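Local coordinates for lipase-esterase related protein (Clostridium acetobutylicum, PDB 3E0X) that is of unconfirmed function but has the alpha/beta hydrolase fold and is probably a lipase- or esterase-like hydrolase, at residues E144-F158 and E223-K235. Residues are numbered along the deposited sequence; the frame is centred on the assembly and turned at random. Where two conformers were deposited one is given.
With OXE (ortho-xylene), chain C.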
ATOM      1  N   GLU A 144      -9.950  14.595   6.909  1.00 10.27           N
ATOM      2  CA  GLU A 144      -9.393  14.625   8.253  1.00 12.86           C
ATOM      3  C   GLU A 144      -8.290  13.573   8.377  1.00 11.77           C
ATOM      4  O   GLU A 144      -7.223  13.824   8.965  1.00 11.84           O
ATOM      5  CB  GLU A 144     -10.496  14.404   9.301  1.00 12.82           C
ATOM      6  CG  GLU A 144     -10.018  14.582  10.725  1.00 16.53           C
ATOM      7  CD  GLU A 144     -11.120  14.351  11.752  1.00 18.20           C
ATOM      8  OE1 GLU A 144     -12.278  14.040  11.357  1.00 23.67           O
ATOM      9  OE2 GLU A 144     -10.812  14.481  12.966  1.00 25.04           O
ATOM     10  N   CYS A 145      -8.527  12.416   7.763  1.00 11.68           N
ATOM     11  CA  CYS A 145      -7.570  11.307   7.859  1.00 12.04           C
ATOM     12  C   CYS A 145      -6.262  11.609   7.158  1.00 11.75           C
ATOM     13  O   CYS A 145      -5.198  11.152   7.572  1.00 11.51           O
ATOM     14  CB  CYS A 145      -8.164  10.012   7.310  1.00 13.14           C
ATOM     15  SG  CYS A 145      -9.452   9.319   8.383  1.00 14.77           S
ATOM     16  N   ILE A 146      -6.328  12.357   6.070  1.00 11.33           N
ATOM     17  CA  ILE A 146      -5.094  12.668   5.339  1.00 13.27           C
ATOM     18  C   ILE A 146      -4.424  13.929   5.857  1.00 13.71           C
ATOM     19  O   ILE A 146      -3.325  14.269   5.419  1.00 15.48           O
ATOM     20  CB  ILE A 146      -5.278  12.725   3.786  1.00 13.35           C
ATOM     21  CG1 ILE A 146      -6.097  13.963   3.384  1.00 13.78           C
ATOM     22  CG2 ILE A 146      -5.859  11.390   3.285  1.00 14.78           C
ATOM     23  CD1 ILE A 146      -5.476  14.806   2.291  1.00 16.17           C
ATOM     24  N   GLY A 147      -5.073  14.634   6.780  1.00 13.61           N
ATOM     25  CA  GLY A 147      -4.536  15.855   7.373  1.00 14.16           C
ATOM     26  C   GLY A 147      -4.881  17.127   6.620  1.00 13.87           C
ATOM     27  O   GLY A 147      -4.225  18.158   6.807  1.00 14.90           O
ATOM     28  N   GLY A 148      -5.938  17.066   5.811  1.00 13.80           N
ATOM     29  CA  GLY A 148      -6.406  18.231   5.082  1.00 14.14           C
ATOM     30  C   GLY A 148      -5.570  18.506   3.855  1.00 14.05           C
ATOM     31  O   GLY A 148      -4.580  17.809   3.588  1.00 14.43           O
ATOM     32  N   ILE A 149      -5.974  19.495   3.078  1.00 14.29           N
ATOM     33  CA  ILE A 149      -5.264  19.768   1.833  1.00 14.57           C
ATOM     34  C   ILE A 149      -4.540  21.119   1.806  1.00 15.70           C
ATOM     35  O   ILE A 149      -4.194  21.619   0.739  1.00 16.33           O
ATOM     36  CB  ILE A 149      -6.201  19.626   0.603  1.00 14.75           C
ATOM     37  CG1 ILE A 149      -7.566  20.320   0.814  1.00 14.44           C
ATOM     38  CG2 ILE A 149      -6.421  18.140   0.284  1.00 15.25           C
ATOM     39  CD1 ILE A 149      -7.517  21.864   1.070  1.00 16.46           C
ATOM     40  N   ASP A 150      -4.287  21.677   2.981  1.00 17.03           N
ATOM     41  CA  ASP A 150      -3.551  22.926   3.059  1.00 18.42           C
ATOM     42  C   ASP A 150      -2.122  22.798   2.515  1.00 18.27           C
ATOM     43  O   ASP A 150      -1.601  23.729   1.897  1.00 19.60           O
ATOM     44  CB  ASP A 150      -3.510  23.420   4.500  1.00 19.41           C
ATOM     45  CG  ASP A 150      -4.875  23.570   5.086  1.00 23.36           C
ATOM     46  OD1 ASP A 150      -5.457  24.654   4.894  1.00 27.46           O
ATOM     47  OD2 ASP A 150      -5.376  22.601   5.728  1.00 26.57           O
ATOM     48  N   ASN A 151      -1.480  21.664   2.776  1.00 17.91           N
ATOM     49  CA  ASN A 151      -0.165  21.401   2.184  1.00 17.05           C
ATOM     50  C   ASN A 151      -0.377  21.246   0.673  1.00 17.18           C
ATOM     51  O   ASN A 151      -1.186  20.423   0.248  1.00 16.48           O
ATOM     52  CB  ASN A 151       0.417  20.130   2.808  1.00 17.49           C
ATOM     53  CG  ASN A 151       1.851  19.864   2.383  1.00 17.74           C
ATOM     54  OD1 ASN A 151       2.208  20.000   1.213  1.00 19.48           O
ATOM     55  ND2 ASN A 151       2.689  19.469   3.348  1.00 19.69           N
ATOM     56  N   PRO A 152       0.306  22.057  -0.151  1.00 17.47           N
ATOM     57  CA  PRO A 152       0.008  22.011  -1.593  1.00 17.54           C
ATOM     58  C   PRO A 152       0.216  20.607  -2.198  1.00 17.49           C
ATOM     59  O   PRO A 152      -0.470  20.238  -3.144  1.00 17.25           O
ATOM     60  CB  PRO A 152       1.001  23.022  -2.196  1.00 18.41           C
ATOM     61  CG  PRO A 152       2.020  23.240  -1.162  1.00 18.55           C
ATOM     62  CD  PRO A 152       1.360  23.043   0.164  1.00 18.08           C
ATOM     63  N   LEU A 153       1.161  19.851  -1.651  1.00 16.82           N
ATOM     64  CA  LEU A 153       1.366  18.471  -2.116  1.00 16.12           C
ATOM     65  C   LEU A 153       0.122  17.637  -1.842  1.00 15.23           C
ATOM     66  O   LEU A 153      -0.302  16.830  -2.673  1.00 15.19           O
ATOM     67  CB  LEU A 153       2.572  17.824  -1.412  1.00 16.91           C
ATOM     68  CG  LEU A 153       3.934  18.465  -1.710  1.00 18.95           C
ATOM     69  CD1 LEU A 153       4.979  17.952  -0.755  1.00 20.79           C
ATOM     70  CD2 LEU A 153       4.329  18.214  -3.154  1.00 18.22           C
ATOM     71  N   SER A 154      -0.466  17.856  -0.671  1.00 14.06           N
ATOM     72  CA  SER A 154      -1.654  17.113  -0.299  1.00 13.15           C
ATOM     73  C   SER A 154      -2.795  17.459  -1.235  1.00 13.44           C
ATOM     74  O   SER A 154      -3.539  16.574  -1.672  1.00 13.20           O
ATOM     75  CB  SER A 154      -2.013  17.380   1.158  1.00 12.97           C
ATOM     76  OG  SER A 154      -1.001  16.828   2.004  1.00 14.17           O
ATOM     77  N   GLU A 155      -2.934  18.742  -1.555  1.00 14.01           N
ATOM     78  CA  GLU A 155      -4.009  19.138  -2.451  1.00 14.71           C
ATOM     79  C   GLU A 155      -3.897  18.410  -3.788  1.00 14.86           C
ATOM     80  O   GLU A 155      -4.867  17.864  -4.293  1.00 16.09           O
ATOM     81  CB  GLU A 155      -4.010  20.646  -2.670  1.00 15.85           C
ATOM     82  CG  GLU A 155      -5.157  21.048  -3.557  1.00 20.55           C
ATOM     83  CD  GLU A 155      -5.434  22.543  -3.551  1.00 26.12           C
ATOM     84  OE1 GLU A 155      -4.600  23.329  -3.046  1.00 29.42           O
ATOM     85  OE2 GLU A 155      -6.507  22.924  -4.061  1.00 30.30           O
ATOM     86  N   LYS A 156      -2.693  18.405  -4.335  1.00 14.56           N
ATOM     87  CA  LYS A 156      -2.406  17.754  -5.605  1.00 14.64           C
ATOM     88  C   LYS A 156      -2.693  16.243  -5.552  1.00 14.82           C
ATOM     89  O   LYS A 156      -3.352  15.681  -6.437  1.00 15.56           O
ATOM     90  CB  LYS A 156      -0.928  17.989  -5.951  1.00 15.52           C
ATOM     91  CG  LYS A 156      -0.474  17.384  -7.255  1.00 17.84           C
ATOM     92  CD  LYS A 156       1.038  17.477  -7.396  1.00 20.89           C
ATOM     93  CE  LYS A 156       1.492  16.719  -8.631  1.00 24.27           C
ATOM     94  NZ  LYS A 156       2.954  16.858  -8.875  1.00 26.86           N
ATOM     95  N   TYR A 157      -2.175  15.573  -4.530  1.00 13.55           N
ATOM     96  CA  TYR A 157      -2.316  14.125  -4.529  1.00 11.80           C
ATOM     97  C   TYR A 157      -3.686  13.632  -4.119  1.00 11.87           C
ATOM     98  O   TYR A 157      -4.121  12.551  -4.557  1.00 11.34           O
ATOM     99  CB  TYR A 157      -1.189  13.447  -3.747  1.00 12.70           C
ATOM    100  CG  TYR A 157       0.098  13.529  -4.530  1.00 13.38           C
ATOM    101  CD1 TYR A 157       0.396  12.592  -5.519  1.00 13.18           C
ATOM    102  CD2 TYR A 157       0.995  14.581  -4.321  1.00 12.25           C
ATOM    103  CE1 TYR A 157       1.582  12.686  -6.267  1.00 14.84           C
ATOM    104  CE2 TYR A 157       2.176  14.687  -5.063  1.00 11.52           C
ATOM    105  CZ  TYR A 157       2.465  13.726  -6.038  1.00 11.93           C
ATOM    106  OH  TYR A 157       3.646  13.817  -6.761  1.00 15.37           O
ATOM    107  N   PHE A 158      -4.395  14.425  -3.321  1.00 11.54           N
ATOM    108  CA  PHE A 158      -5.777  14.083  -3.040  1.00 11.95           C
ATOM    109  C   PHE A 158      -6.607  14.030  -4.324  1.00 11.90           C
ATOM    110  O   PHE A 158      -7.516  13.199  -4.455  1.00 12.56           O
ATOM    111  CB  PHE A 158      -6.387  15.018  -1.994  1.00 12.31           C
ATOM    112  CG  PHE A 158      -7.617  14.455  -1.322  1.00 12.39           C
ATOM    113  CD1 PHE A 158      -7.514  13.365  -0.465  1.00 13.02           C
ATOM    114  CD2 PHE A 158      -8.860  15.019  -1.525  1.00 13.10           C
ATOM    115  CE1 PHE A 158      -8.651  12.820   0.172  1.00 15.92           C
ATOM    116  CE2 PHE A 158      -9.995  14.498  -0.908  1.00 12.99           C
ATOM    117  CZ  PHE A 158      -9.890  13.405  -0.047  1.00 13.98           C
ATOM    118  N   GLU A 223       6.268  11.101  14.079  1.00 14.76           N
ATOM    119  CA  GLU A 223       5.384  11.793  15.006  0.50 15.86           C
ATOM    120  C   GLU A 223       4.122  12.271  14.293  1.00 15.53           C
ATOM    121  O   GLU A 223       3.018  12.119  14.813  1.00 16.99           O
ATOM    122  CB  GLU A 223       6.097  12.965  15.679  0.50 16.08           C
ATOM    123  CG  GLU A 223       5.404  13.509  16.923  0.50 18.03           C
ATOM    124  CD  GLU A 223       6.290  14.455  17.717  0.50 18.37           C
ATOM    125  OE1 GLU A 223       7.482  14.594  17.351  0.50 21.52           O
ATOM    126  OE2 GLU A 223       5.799  15.051  18.708  0.50 21.73           O
ATOM    127  N   THR A 224       4.280  12.826  13.092  1.00 14.61           N
ATOM    128  CA  THR A 224       3.159  13.433  12.379  1.00 14.36           C
ATOM    129  C   THR A 224       3.124  13.049  10.897  1.00 14.00           C
ATOM    130  O   THR A 224       4.044  12.397  10.389  1.00 13.74           O
ATOM    131  CB  THR A 224       3.227  14.977  12.482  1.00 15.13           C
ATOM    132  OG1 THR A 224       4.413  15.438  11.818  1.00 16.95           O
ATOM    133  CG2 THR A 224       3.226  15.444  13.946  1.00 15.76           C
ATOM    134  N   GLY A 225       2.051  13.453  10.217  1.00 13.76           N
ATOM    135  CA  GLY A 225       1.891  13.210   8.788  1.00 13.02           C
ATOM    136  C   GLY A 225       0.545  12.569   8.439  1.00 12.66           C
ATOM    137  O   GLY A 225       0.093  12.639   7.297  1.00 13.59           O
ATOM    138  N   LYS A 226      -0.091  11.925   9.422  1.00 11.75           N
ATOM    139  CA  LYS A 226      -1.366  11.244   9.202  1.00 12.10           C
ATOM    140  C   LYS A 226      -1.302  10.338   7.956  1.00 11.09           C
ATOM    141  O   LYS A 226      -0.222   9.802   7.657  1.00 10.99           O
ATOM    142  CB  LYS A 226      -2.521  12.265   9.186  1.00 12.82           C
ATOM    143  CG  LYS A 226      -2.775  12.835  10.582  1.00 13.69           C
ATOM    144  CD  LYS A 226      -3.835  13.942  10.593  1.00 15.33           C
ATOM    145  CE  LYS A 226      -3.963  14.561  11.999  1.00 17.63           C
ATOM    146  NZ  LYS A 226      -4.568  15.950  11.962  1.00 24.53           N
ATOM    147  N   HIS A 227      -2.406  10.152   7.238  1.00 10.76           N
ATOM    148  CA  HIS A 227      -2.439   9.104   6.209  1.00 10.69           C
ATOM    149  C   HIS A 227      -1.720   9.526   4.917  1.00 10.57           C
ATOM    150  O   HIS A 227      -1.465   8.691   4.030  1.00 10.96           O
ATOM    151  CB  HIS A 227      -3.884   8.663   5.946  1.00 11.06           C
ATOM    152  CG  HIS A 227      -4.001   7.306   5.346  1.00 10.53           C
ATOM    153  ND1 HIS A 227      -3.468   6.186   5.941  1.00 11.31           N
ATOM    154  CD2 HIS A 227      -4.640   6.882   4.231  1.00 11.48           C
ATOM    155  CE1 HIS A 227      -3.735   5.132   5.185  1.00 11.78           C
ATOM    156  NE2 HIS A 227      -4.448   5.527   4.146  1.00 13.67           N
ATOM    157  N   PHE A 228      -1.401  10.819   4.811  1.00 10.04           N
ATOM    158  CA  PHE A 228      -0.626  11.315   3.666  1.00 10.26           C
ATOM    159  C   PHE A 228       0.854  11.478   4.003  1.00 10.42           C
ATOM    160  O   PHE A 228       1.564  12.207   3.327  1.00 10.50           O
ATOM    161  CB  PHE A 228      -1.239  12.610   3.103  1.00 10.72           C
ATOM    162  CG  PHE A 228      -2.033  12.410   1.828  1.00  9.70           C
ATOM    163  CD1 PHE A 228      -2.617  11.179   1.505  1.00 11.07           C
ATOM    164  CD2 PHE A 228      -2.246  13.498   0.979  1.00 11.02           C
ATOM    165  CE1 PHE A 228      -3.379  11.040   0.338  1.00 11.21           C
ATOM    166  CE2 PHE A 228      -2.984  13.369  -0.187  1.00 13.10           C
ATOM    167  CZ  PHE A 228      -3.562  12.147  -0.518  1.00 10.65           C
ATOM    168  N   LEU A 229       1.322  10.752   5.015  1.00 10.14           N
ATOM    169  CA  LEU A 229       2.752  10.700   5.331  1.00 10.10           C
ATOM    170  C   LEU A 229       3.595  10.495   4.073  1.00 10.10           C
ATOM    171  O   LEU A 229       4.620  11.144   3.908  1.00 10.80           O
ATOM    172  CB  LEU A 229       3.020   9.557   6.316  1.00 11.00           C
ATOM    173  CG  LEU A 229       4.468   9.300   6.730  1.00 10.70           C
ATOM    174  CD1 LEU A 229       5.058  10.480   7.524  1.00 11.39           C
ATOM    175  CD2 LEU A 229       4.563   7.993   7.547  1.00 11.31           C
ATOM    176  N   LEU A 230       3.155   9.607   3.180  1.00  9.86           N
ATOM    177  CA  LEU A 230       3.949   9.270   1.968  1.00 10.09           C
ATOM    178  C   LEU A 230       4.018  10.414   0.952  1.00 10.58           C
ATOM    179  O   LEU A 230       4.768  10.317  -0.039  1.00 11.22           O
ATOM    180  CB  LEU A 230       3.405   7.999   1.265  1.00 11.06           C
ATOM    181  CG  LEU A 230       2.174   8.144   0.338  1.00 11.21           C
ATOM    182  CD1 LEU A 230       1.939   6.835  -0.412  1.00 11.13           C
ATOM    183  CD2 LEU A 230       0.883   8.617   1.016  1.00 10.51           C
ATOM    184  N   VAL A 231       3.171  11.436   1.152  1.00 10.52           N
ATOM    185  CA  VAL A 231       3.132  12.602   0.276  1.00 11.03           C
ATOM    186  C   VAL A 231       3.839  13.782   0.944  1.00 11.31           C
ATOM    187  O   VAL A 231       4.727  14.403   0.341  1.00 12.80           O
ATOM    188  CB  VAL A 231       1.666  12.987  -0.060  1.00 11.17           C
ATOM    189  CG1 VAL A 231       1.582  14.422  -0.573  1.00 12.55           C
ATOM    190  CG2 VAL A 231       1.110  12.014  -1.060  1.00 12.07           C
ATOM    191  N   VAL A 232       3.484  14.071   2.192  1.00 10.33           N
ATOM    192  CA  VAL A 232       4.040  15.251   2.867  1.00 11.26           C
ATOM    193  C   VAL A 232       5.435  15.014   3.451  1.00 11.07           C
ATOM    194  O   VAL A 232       6.178  15.976   3.703  1.00 11.65           O
ATOM    195  CB  VAL A 232       3.098  15.812   3.959  1.00 11.48           C
ATOM    196  CG1 VAL A 232       1.757  16.160   3.342  1.00 13.11           C
ATOM    197  CG2 VAL A 232       2.911  14.828   5.102  1.00 12.57           C
ATOM    198  N   ASN A 233       5.779  13.750   3.686  1.00 10.33           N
ATOM    199  CA  ASN A 233       7.139  13.433   4.135  1.00 10.35           C
ATOM    200  C   ASN A 233       7.690  12.284   3.313  1.00 10.48           C
ATOM    201  O   ASN A 233       8.227  11.312   3.848  1.00 10.16           O
ATOM    202  CB  ASN A 233       7.191  13.116   5.647  1.00 10.48           C
ATOM    203  CG  ASN A 233       8.610  13.200   6.218  1.00 11.04           C
ATOM    204  OD1 ASN A 233       9.580  13.448   5.477  1.00 12.51           O
ATOM    205  ND2 ASN A 233       8.732  13.055   7.549  1.00 12.47           N
ATOM    206  N   ALA A 234       7.541  12.413   2.003  1.00 10.21           N
ATOM    207  CA  ALA A 234       8.068  11.395   1.094  1.00 10.76           C
ATOM    208  C   ALA A 234       9.573  11.190   1.290  1.00 11.45           C
ATOM    209  O   ALA A 234      10.069  10.062   1.228  1.00 11.55           O
ATOM    210  CB  ALA A 234       7.780  11.776  -0.338  1.00 12.01           C
ATOM    211  N   LYS A 235      10.307  12.270   1.523  1.00 10.99           N
ATOM    212  CA  LYS A 235      11.756  12.162   1.705  1.00 11.93           C
ATOM    213  C   LYS A 235      12.079  11.317   2.939  1.00 11.28           C
ATOM    214  O   LYS A 235      12.955  10.454   2.890  1.00 12.14           O
ATOM    215  CB  LYS A 235      12.382  13.549   1.806  1.00 12.61           C
ATOM    216  CG  LYS A 235      13.903  13.537   1.900  1.00 14.43           C
ATOM    217  CD  LYS A 235      14.474  14.959   2.035  1.00 15.90           C
ATOM    218  CE  LYS A 235      15.989  14.900   1.918  1.00 22.23           C
ATOM    219  NZ  LYS A 235      16.673  16.191   2.238  1.00 25.86           N
TER
HETATM  220  C1  OXE C 243      -6.879   5.880   1.883  1.00 27.92           C
HETATM  221  C2  OXE C 243      -6.092   6.139   0.657  1.00 27.57           C
HETATM  222  C3  OXE C 243      -6.142   7.389   0.045  1.00 28.21           C
HETATM  223  C4  OXE C 243      -6.934   8.387   0.625  1.00 28.15           C
HETATM  224  C5  OXE C 243      -7.690   8.151   1.779  1.00 26.84           C
HETATM  225  C6  OXE C 243      -7.660   6.903   2.425  1.00 27.06           C
HETATM  226  C1' OXE C 243      -6.785   4.526   2.540  1.00 22.20           C
HETATM  227  C2' OXE C 243      -5.258   5.040   0.072  1.00 27.82           C
HETATM  228  O   HOH W   1      -6.622  16.132  10.210  1.00 23.70           O
HETATM  229  O   HOH W   2      -0.581  15.300   6.476  1.00 26.12           O
HETATM  230  O   HOH W   3       5.565  18.660   3.896  1.00 18.93           O
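The loop that carries the probable catalytic histidine of this alpha/beta hydrolase, following strand 217-222, is tied here to two of the four helices between strands 109-115 and 191-196, as in the cap of many relatives. His227 N donates to Cys145 O at the end of helix 139-146 (3.0 Å, N-H...O 156°), in the carbonyl plane. This bond helps to fix the backbone of His227, whose O is also bonded to Tyr91. The His227 ring reaches the pocket: its CG lies anti to the backbone N (chi1 -158°), and C1' of the bound ortho-xylene sits at the ring edge, near its plane. His227 ND1 is hydrogen-bonded to Glu199, and the ring touches Ser92 of a GxSxG sequence, consistent with the nucleophile elbow of the fold. Gly147 ends the helix in a Schellman motif, its positive phi suiting glycine. Beside it Lys226 stretches out fully, CD running 3.8 Å from Gly147 CA, and NZ reaches Glu144 O through a water.

Phe228, the residue after His227, is the broad wedge between the end of helix 139-146 and helix 152-158. Ile146 lies over one face of its ring, CB 4.0 Å from the centroid in a CH-pi contact, while Val231 CG2 covers the opposite face near the rim. The ring edge points at the backbone of helix 152-158, with Phe228 CE2 3.6 Å from Ser154 O; the Phe158 and Phe228 side chains cross at about a right angle, with Phe228 CZ at the edge of the Phe158 ring. Val231, branched at CB, spreads two methyls over this helix: CG1 meets Leu153 CB at 3.6 Å and CG2 packs on Tyr157 CB. Tyr157 packs its ring carbons here while its hydroxyl is hydrogen-bonded to Glu34. At the outer margin, Asn151 caps helix 152-158 by accepting Leu153 N at OD1, and its ND2 passes a water-mediated link to Val232 O.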